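Local coordinates for protein hydroxylase (PDB 2OR0) that probably acts as a flavin-dependent oxidoreductase of the acyl-CoA dehydrogenase family, perhaps a hydroxylase that uses reduced flavin and molecular oxygen, at residues Leu66-Tyr71 / Glu119-Asp124; Tyr192-Asp197 / Lys210-Asp215. One frame throughout, in Å; residues are numbered along the deposited sequence.

Contact 1 (66-71 with 119-124) and contact 2 (192-197 with 210-215) follow one another along the chain, the first closing before the second opens. Their centres lie 26 Å apart and their nearest atoms about 10 Å apart, so the two do not touch. Contact 1 joins a loop to the end of helix 114-121 in the helical N-terminal part; contact 2 pairs two strands of the mixed sheet that follows. Strand 163-170 relates them: its Trp163 meets Glu119 and Ile120, while its Ala164 meets Tyr192 and Leu212. Each contact is centred 20 Å from the protein's centre, and neither includes a bound ligand.

Contact 1: residues Leu66-Tyr71 / Glu119-Asp124; sequences LQPRLY and EIWGED
Gln67 lays its side chain across one face of the Trp121 indole, the two running antiparallel alongside each other. From CB the chain runs outward with CG anti to the backbone N (chi1 -165°) and stays extended, which carries the amide over the ring. Gln67 CG makes a CH-pi contact, 3.9 Å from the centroid of the Trp121 six-membered ring and close to its normal. Beyond it, Gln67 CD comes down to 3.5 Å from Trp121 CE2, and the amide stacks on the indole with planes 15° apart. Gln67 OE1 hangs just beyond the NE1-CE2 bond at the ring's rim, 3.5 Å from Trp121 NE1, while NE2 lies above the pyrrole part. NE2 and the indole NE1 are both donors; the Gln67 nitrogen instead bonds Tyr71 O at 2.8 Å, a somewhat bent bond tilted out of the carbonyl plane, and also the backbone O of Asn125. Two carbonyl acceptors therefore fix the rotation of the amide. On the opposite face of the indole lies Ile120 CG2, toward the rim.

The side chains of Pro68 and Tyr71 each run roughly perpendicular to that of Trp121. Pro68 CD reaches Trp121 CZ3 at 3.7 Å, while Tyr71 CD1 packs on Trp121 CB at 3.5 Å. The aromatic rings meet obliquely, planes 42° apart, and the Tyr71 hydroxyl is hydrogen-bonded to Glu118. The loop between helices 51-60 and 78-91 is thus closed onto the last turn of helix 114-121 and the turn after it, with Pro106 and Leu109 of helix 105-109 also touching the indole. Across the two segments the attraction is dispersion and amide-pi stacking, while the directional bonds of Gln67 go to backbone oxygens, so a polar group is accommodated on a buried aromatic surface without leaving its NE2 donor unsatisfied.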
loop_
_atom_site.group_PDB
_atom_site.type_symbol
_atom_site.label_atom_id
_atom_site.label_comp_id
_atom_site.label_asym_id
_atom_site.label_seq_id
_atom_site.Cartn_x
_atom_site.Cartn_y
_atom_site.Cartn_z
ATOM N N LEU A 66 8.699 -3.952 -8.303
ATOM C CA LEU A 66 9.804 -3.854 -7.363
ATOM C C LEU A 66 10.466 -5.217 -7.129
ATOM O O LEU A 66 11.213 -5.393 -6.173
ATOM C CB LEU A 66 9.322 -3.272 -6.031
ATOM C CG LEU A 66 8.605 -1.911 -6.052
ATOM C CD1 LEU A 66 8.010 -1.637 -4.677
ATOM C CD2 LEU A 66 9.545 -0.756 -6.516
ATOM N N GLN A 67 10.164 -6.172 -8.001
ATOM C CA GLN A 67 10.698 -7.531 -7.911
ATOM C C GLN A 67 12.130 -7.587 -8.500
ATOM O O GLN A 67 12.425 -6.840 -9.439
ATOM C CB GLN A 67 9.768 -8.455 -8.681
ATOM C CG GLN A 67 9.934 -9.942 -8.415
ATOM C CD GLN A 67 8.649 -10.697 -8.679
ATOM O OE1 GLN A 67 7.565 -10.265 -8.255
ATOM N NE2 GLN A 67 8.748 -11.829 -9.384
ATOM N N PRO A 68 13.023 -8.439 -7.936
ATOM C CA PRO A 68 14.365 -8.649 -8.557
ATOM C C PRO A 68 14.283 -9.105 -10.014
ATOM O O PRO A 68 13.368 -9.848 -10.381
ATOM C CB PRO A 68 15.002 -9.756 -7.693
ATOM C CG PRO A 68 14.294 -9.667 -6.373
ATOM C CD PRO A 68 12.868 -9.216 -6.688
ATOM N N ARG A 69 15.220 -8.627 -10.839
ATOM C CA ARG A 69 15.309 -9.038 -12.261
ATOM C C ARG A 69 15.564 -10.530 -12.392
ATOM O O ARG A 69 15.080 -11.161 -13.335
ATOM C CB ARG A 69 16.401 -8.251 -13.010
ATOM C CG ARG A 69 15.977 -6.842 -13.392
ATOM C CD ARG A 69 17.164 -6.028 -13.926
ATOM N NE ARG A 69 16.918 -4.584 -13.871
ATOM C CZ ARG A 69 16.229 -3.900 -14.787
ATOM N NH1 ARG A 69 15.694 -4.532 -15.841
ATOM N NH2 ARG A 69 16.069 -2.580 -14.647
ATOM N N LEU A 70 16.311 -11.088 -11.437
ATOM C CA LEU A 70 16.524 -12.531 -11.371
ATOM C C LEU A 70 15.188 -13.265 -11.464
ATOM O O LEU A 70 15.080 -14.284 -12.146
ATOM C CB LEU A 70 17.297 -12.928 -10.106
ATOM C CG LEU A 70 17.644 -14.406 -9.849
ATOM C CD1 LEU A 70 18.547 -15.014 -10.959
ATOM C CD2 LEU A 70 18.320 -14.567 -8.496
ATOM N N TYR A 71 14.153 -12.722 -10.813
ATOM C CA TYR A 71 12.862 -13.372 -10.846
ATOM C C TYR A 71 11.812 -12.645 -11.677
ATOM O O TYR A 71 10.635 -12.590 -11.289
ATOM C CB TYR A 71 12.382 -13.700 -9.432
ATOM C CG TYR A 71 13.268 -14.681 -8.694
ATOM C CD1 TYR A 71 13.193 -16.053 -8.945
ATOM C CD2 TYR A 71 14.166 -14.241 -7.735
ATOM C CE1 TYR A 71 14.006 -16.956 -8.261
ATOM C CE2 TYR A 71 14.978 -15.134 -7.038
ATOM C CZ TYR A 71 14.880 -16.487 -7.310
ATOM O OH TYR A 71 15.678 -17.358 -6.620
ATOM N N GLU A 119 11.777 -20.497 -3.513
ATOM C CA GLU A 119 10.514 -21.195 -3.218
ATOM C C GLU A 119 9.283 -20.456 -3.767
ATOM O O GLU A 119 8.374 -21.067 -4.354
ATOM C CB GLU A 119 10.365 -21.415 -1.712
ATOM C CG GLU A 119 11.258 -22.516 -1.166
ATOM C CD GLU A 119 11.230 -22.599 0.348
ATOM O OE1 GLU A 119 10.813 -21.624 1.011
ATOM O OE2 GLU A 119 11.636 -23.649 0.879
ATOM N N ILE A 120 9.269 -19.133 -3.597
ATOM C CA ILE A 120 8.121 -18.310 -3.999
ATOM C C ILE A 120 8.072 -18.040 -5.499
ATOM O O ILE A 120 7.019 -18.202 -6.140
ATOM C CB ILE A 120 8.075 -16.991 -3.151
ATOM C CG1 ILE A 120 7.867 -17.369 -1.665
ATOM C CG2 ILE A 120 7.008 -16.005 -3.695
ATOM C CD1 ILE A 120 7.899 -16.230 -0.684
ATOM N N TRP A 121 9.207 -17.647 -6.069
ATOM C CA TRP A 121 9.248 -17.233 -7.480
ATOM C C TRP A 121 9.896 -18.240 -8.438
ATOM O O TRP A 121 9.763 -18.104 -9.658
ATOM C CB TRP A 121 9.979 -15.894 -7.612
ATOM C CG TRP A 121 9.281 -14.721 -6.998
ATOM C CD1 TRP A 121 7.931 -14.432 -7.047
ATOM C CD2 TRP A 121 9.890 -13.666 -6.255
ATOM N NE1 TRP A 121 7.680 -13.258 -6.377
ATOM C CE2 TRP A 121 8.864 -12.767 -5.884
ATOM C CE3 TRP A 121 11.206 -13.386 -5.869
ATOM C CZ2 TRP A 121 9.117 -11.615 -5.149
ATOM C CZ3 TRP A 121 11.459 -12.249 -5.138
ATOM C CH2 TRP A 121 10.413 -11.368 -4.785
ATOM N N GLY A 122 10.602 -19.226 -7.878
ATOM C CA GLY A 122 11.323 -20.251 -8.661
ATOM C C GLY A 122 10.571 -20.832 -9.845
ATOM O O GLY A 122 11.070 -20.812 -10.965
ATOM N N GLU A 123 9.364 -21.332 -9.620
ATOM C CA GLU A 123 8.577 -21.894 -10.708
ATOM C C GLU A 123 7.746 -20.846 -11.439
ATOM O O GLU A 123 7.597 -20.903 -12.665
ATOM C CB GLU A 123 7.680 -23.024 -10.197
ATOM C CG GLU A 123 8.448 -24.265 -9.772
ATOM C CD GLU A 123 9.132 -24.938 -10.962
ATOM O OE1 GLU A 123 8.404 -25.466 -11.841
ATOM O OE2 GLU A 123 10.392 -24.923 -11.029
ATOM N N ASP A 124 7.201 -19.893 -10.681
ATOM C CA ASP A 124 6.298 -18.894 -11.235
ATOM C C ASP A 124 6.608 -17.514 -10.634
ATOM O O ASP A 124 6.358 -17.272 -9.445
ATOM C CB ASP A 124 4.859 -19.305 -10.947
ATOM C CG ASP A 124 3.846 -18.461 -11.688
ATOM O OD1 ASP A 124 4.218 -17.411 -12.271
ATOM O OD2 ASP A 124 2.657 -18.849 -11.675
#

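Contact 2: residues Tyr192-Asp197 / Lys210-Asp215; sequences YQIVED and KDLIVD
Tyr192 and Leu212 cross obliquely, the leucine methyl CD1 lying over one face of the phenol ring, 4.2 Å from its centroid. The tyrosine CG stands between the backbone N and the carbonyl carbon (chi1 57°), turning the ring over the leucine while CB rests 3.6 Å from Val214 CG2. The other leucine branch, CD2, runs beside Ile194 in the same direction, meeting its CG1 at 3.7 Å. Ala164 and Leu166 of strand 163-170 add to the packing round Leu212.

On the other face of the sheet Gln193 and Ile213 project together from neighbouring strands, with the amide NE2 against Ile213 CB. Val195 comes at a slant, its CG2 3.8 Å from Ile213 CD1. The backbones carrying them form an antiparallel beta ladder: Gln193 and Ile213 are a hydrogen-bonded pair, in which Gln193 N gives its hydrogen to Ile213 O at 3.0 Å and Ile213 N returns one to Gln193 O at 2.8 Å, and Ile194 with Leu212 is the non-hydrogen-bonded pair next to it. Strand 210-214 is flanked by 193-195 and by 145-155 within the mixed sheet, the beta-rich part of this acyl-CoA dehydrogenase-like chain.

Lys210 reaches out extended past Ile194, its CD against Ile194 CG2, and slants across Glu196. The glutamate bends at chi2 (-49°), bringing its carboxylate round to the ammonium: Lys210 NZ meets Glu196 OE1 at 3.0 Å, on the syn lone pair of that oxygen, in a salt bridge; its bond to OE2 is weak. Asp159 forms a second salt bridge with the same NZ. A methionine in place of Lys210 would probably leave the carboxylates of Glu196 and Asp159 without their shared positive partner. Asp211, by contrast, directs its carboxylate to Arg151 of strand 145-155.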
loop_
_atom_site.group_PDB
_atom_site.type_symbol
_atom_site.label_atom_id
_atom_site.label_comp_id
_atom_site.label_asym_id
_atom_site.label_seq_id
_atom_site.Cartn_x
_atom_site.Cartn_y
_atom_site.Cartn_z
ATOM N N TYR A 192 -2.068 -21.879 6.323
ATOM C CA TYR A 192 -3.013 -20.984 7.031
ATOM C C TYR A 192 -4.412 -21.054 6.465
ATOM O O TYR A 192 -4.662 -21.702 5.450
ATOM C CB TYR A 192 -2.507 -19.524 7.093
ATOM C CG TYR A 192 -2.208 -18.891 5.731
ATOM C CD1 TYR A 192 -3.221 -18.312 4.966
ATOM C CD2 TYR A 192 -0.912 -18.871 5.225
ATOM C CE1 TYR A 192 -2.954 -17.733 3.727
ATOM C CE2 TYR A 192 -0.628 -18.306 3.993
ATOM C CZ TYR A 192 -1.651 -17.734 3.243
ATOM O OH TYR A 192 -1.368 -17.165 2.013
ATOM N N GLN A 193 -5.318 -20.371 7.146
ATOM C CA GLN A 193 -6.726 -20.390 6.810
ATOM C C GLN A 193 -7.185 -18.948 6.580
ATOM O O GLN A 193 -6.915 -18.069 7.388
ATOM C CB GLN A 193 -7.538 -21.043 7.964
ATOM C CG GLN A 193 -9.068 -20.999 7.780
ATOM C CD GLN A 193 -9.902 -20.985 9.100
ATOM O OE1 GLN A 193 -11.158 -20.970 9.061
ATOM N NE2 GLN A 193 -9.220 -20.986 10.250
ATOM N N ILE A 194 -7.886 -18.751 5.475
ATOM C CA ILE A 194 -8.534 -17.485 5.127
ATOM C C ILE A 194 -9.935 -17.547 5.744
ATOM O O ILE A 194 -10.710 -18.453 5.427
ATOM C CB ILE A 194 -8.630 -17.304 3.577
ATOM C CG1 ILE A 194 -7.229 -17.174 2.939
ATOM C CG2 ILE A 194 -9.474 -16.077 3.207
ATOM C CD1 ILE A 194 -7.210 -17.238 1.382
ATOM N N VAL A 195 -10.251 -16.620 6.640
ATOM C CA VAL A 195 -11.573 -16.621 7.292
ATOM C C VAL A 195 -12.605 -15.873 6.440
ATOM O O VAL A 195 -12.470 -14.669 6.208
ATOM C CB VAL A 195 -11.489 -16.079 8.726
ATOM C CG1 VAL A 195 -12.800 -16.321 9.504
ATOM C CG2 VAL A 195 -10.344 -16.725 9.457
ATOM N N GLU A 196 -13.632 -16.591 5.969
ATOM C CA GLU A 196 -14.705 -15.981 5.166
ATOM C C GLU A 196 -15.576 -15.030 5.991
ATOM O O GLU A 196 -15.646 -15.142 7.217
ATOM C CB GLU A 196 -15.594 -17.062 4.498
ATOM C CG GLU A 196 -14.955 -17.806 3.310
ATOM C CD GLU A 196 -14.319 -16.860 2.255
ATOM O OE1 GLU A 196 -15.006 -15.915 1.773
ATOM O OE2 GLU A 196 -13.132 -17.067 1.913
ATOM N N ASP A 197 -16.225 -14.089 5.308
ATOM C CA ASP A 197 -17.142 -13.115 5.944
ATOM C C ASP A 197 -16.500 -12.210 7.005
ATOM O O ASP A 197 -17.139 -11.791 7.966
ATOM C CB ASP A 197 -18.406 -13.829 6.470
ATOM C CG ASP A 197 -19.049 -14.701 5.407
ATOM O OD1 ASP A 197 -19.397 -14.164 4.331
ATOM O OD2 ASP A 197 -19.178 -15.936 5.613
ATOM N N LYS A 210 -9.517 -10.072 3.983
ATOM C CA LYS A 210 -10.019 -11.012 5.002
ATOM C C LYS A 210 -9.011 -11.304 6.115
ATOM O O LYS A 210 -7.821 -10.989 5.981
ATOM C CB LYS A 210 -10.467 -12.312 4.315
ATOM C CG LYS A 210 -11.734 -12.145 3.459
ATOM C CD LYS A 210 -11.876 -13.314 2.490
ATOM C CE LYS A 210 -12.920 -13.072 1.427
ATOM N NZ LYS A 210 -12.885 -14.210 0.458
ATOM N N ASP A 211 -9.518 -11.843 7.231
ATOM C CA ASP A 211 -8.691 -12.357 8.311
ATOM C C ASP A 211 -8.001 -13.656 7.889
ATOM O O ASP A 211 -8.548 -14.438 7.098
ATOM C CB ASP A 211 -9.550 -12.663 9.554
ATOM C CG ASP A 211 -10.033 -11.396 10.289
ATOM O OD1 ASP A 211 -9.958 -10.248 9.743
ATOM O OD2 ASP A 211 -10.510 -11.559 11.431
ATOM N N LEU A 212 -6.820 -13.887 8.447
ATOM C CA LEU A 212 -6.113 -15.159 8.326
ATOM C C LEU A 212 -5.893 -15.736 9.721
ATOM O O LEU A 212 -5.572 -14.999 10.648
ATOM C CB LEU A 212 -4.725 -14.953 7.685
ATOM C CG LEU A 212 -4.497 -14.317 6.303
ATOM C CD1 LEU A 212 -3.047 -14.507 5.868
ATOM C CD2 LEU A 212 -5.440 -14.842 5.225
ATOM N N ILE A 213 -6.023 -17.058 9.845
ATOM C CA ILE A 213 -5.748 -17.773 11.102
ATOM C C ILE A 213 -4.659 -18.835 10.908
ATOM O O ILE A 213 -4.681 -19.578 9.926
ATOM C CB ILE A 213 -7.019 -18.469 11.673
ATOM C CG1 ILE A 213 -7.933 -17.433 12.328
ATOM C CG2 ILE A 213 -6.643 -19.485 12.791
ATOM C CD1 ILE A 213 -9.258 -18.029 12.843
ATOM N N VAL A 214 -3.735 -18.898 11.858
ATOM C CA VAL A 214 -2.748 -19.979 11.936
ATOM C C VAL A 214 -2.890 -20.673 13.304
ATOM O O VAL A 214 -2.852 -20.005 14.348
ATOM C CB VAL A 214 -1.291 -19.436 11.698
ATOM C CG1 VAL A 214 -0.261 -20.571 11.743
ATOM C CG2 VAL A 214 -1.185 -18.725 10.337
ATOM N N ASP A 215 -3.064 -22.002 13.292
ATOM C CA ASP A 215 -3.232 -22.790 14.532
ATOM C C ASP A 215 -1.910 -23.265 15.154
ATOM O O ASP A 215 -1.807 -23.389 16.387
ATOM C CB ASP A 215 -4.159 -24.003 14.308
ATOM C CG ASP A 215 -5.634 -23.629 14.328
ATOM O OD1 ASP A 215 -5.955 -22.516 14.790
ATOM O OD2 ASP A 215 -6.478 -24.439 13.857
#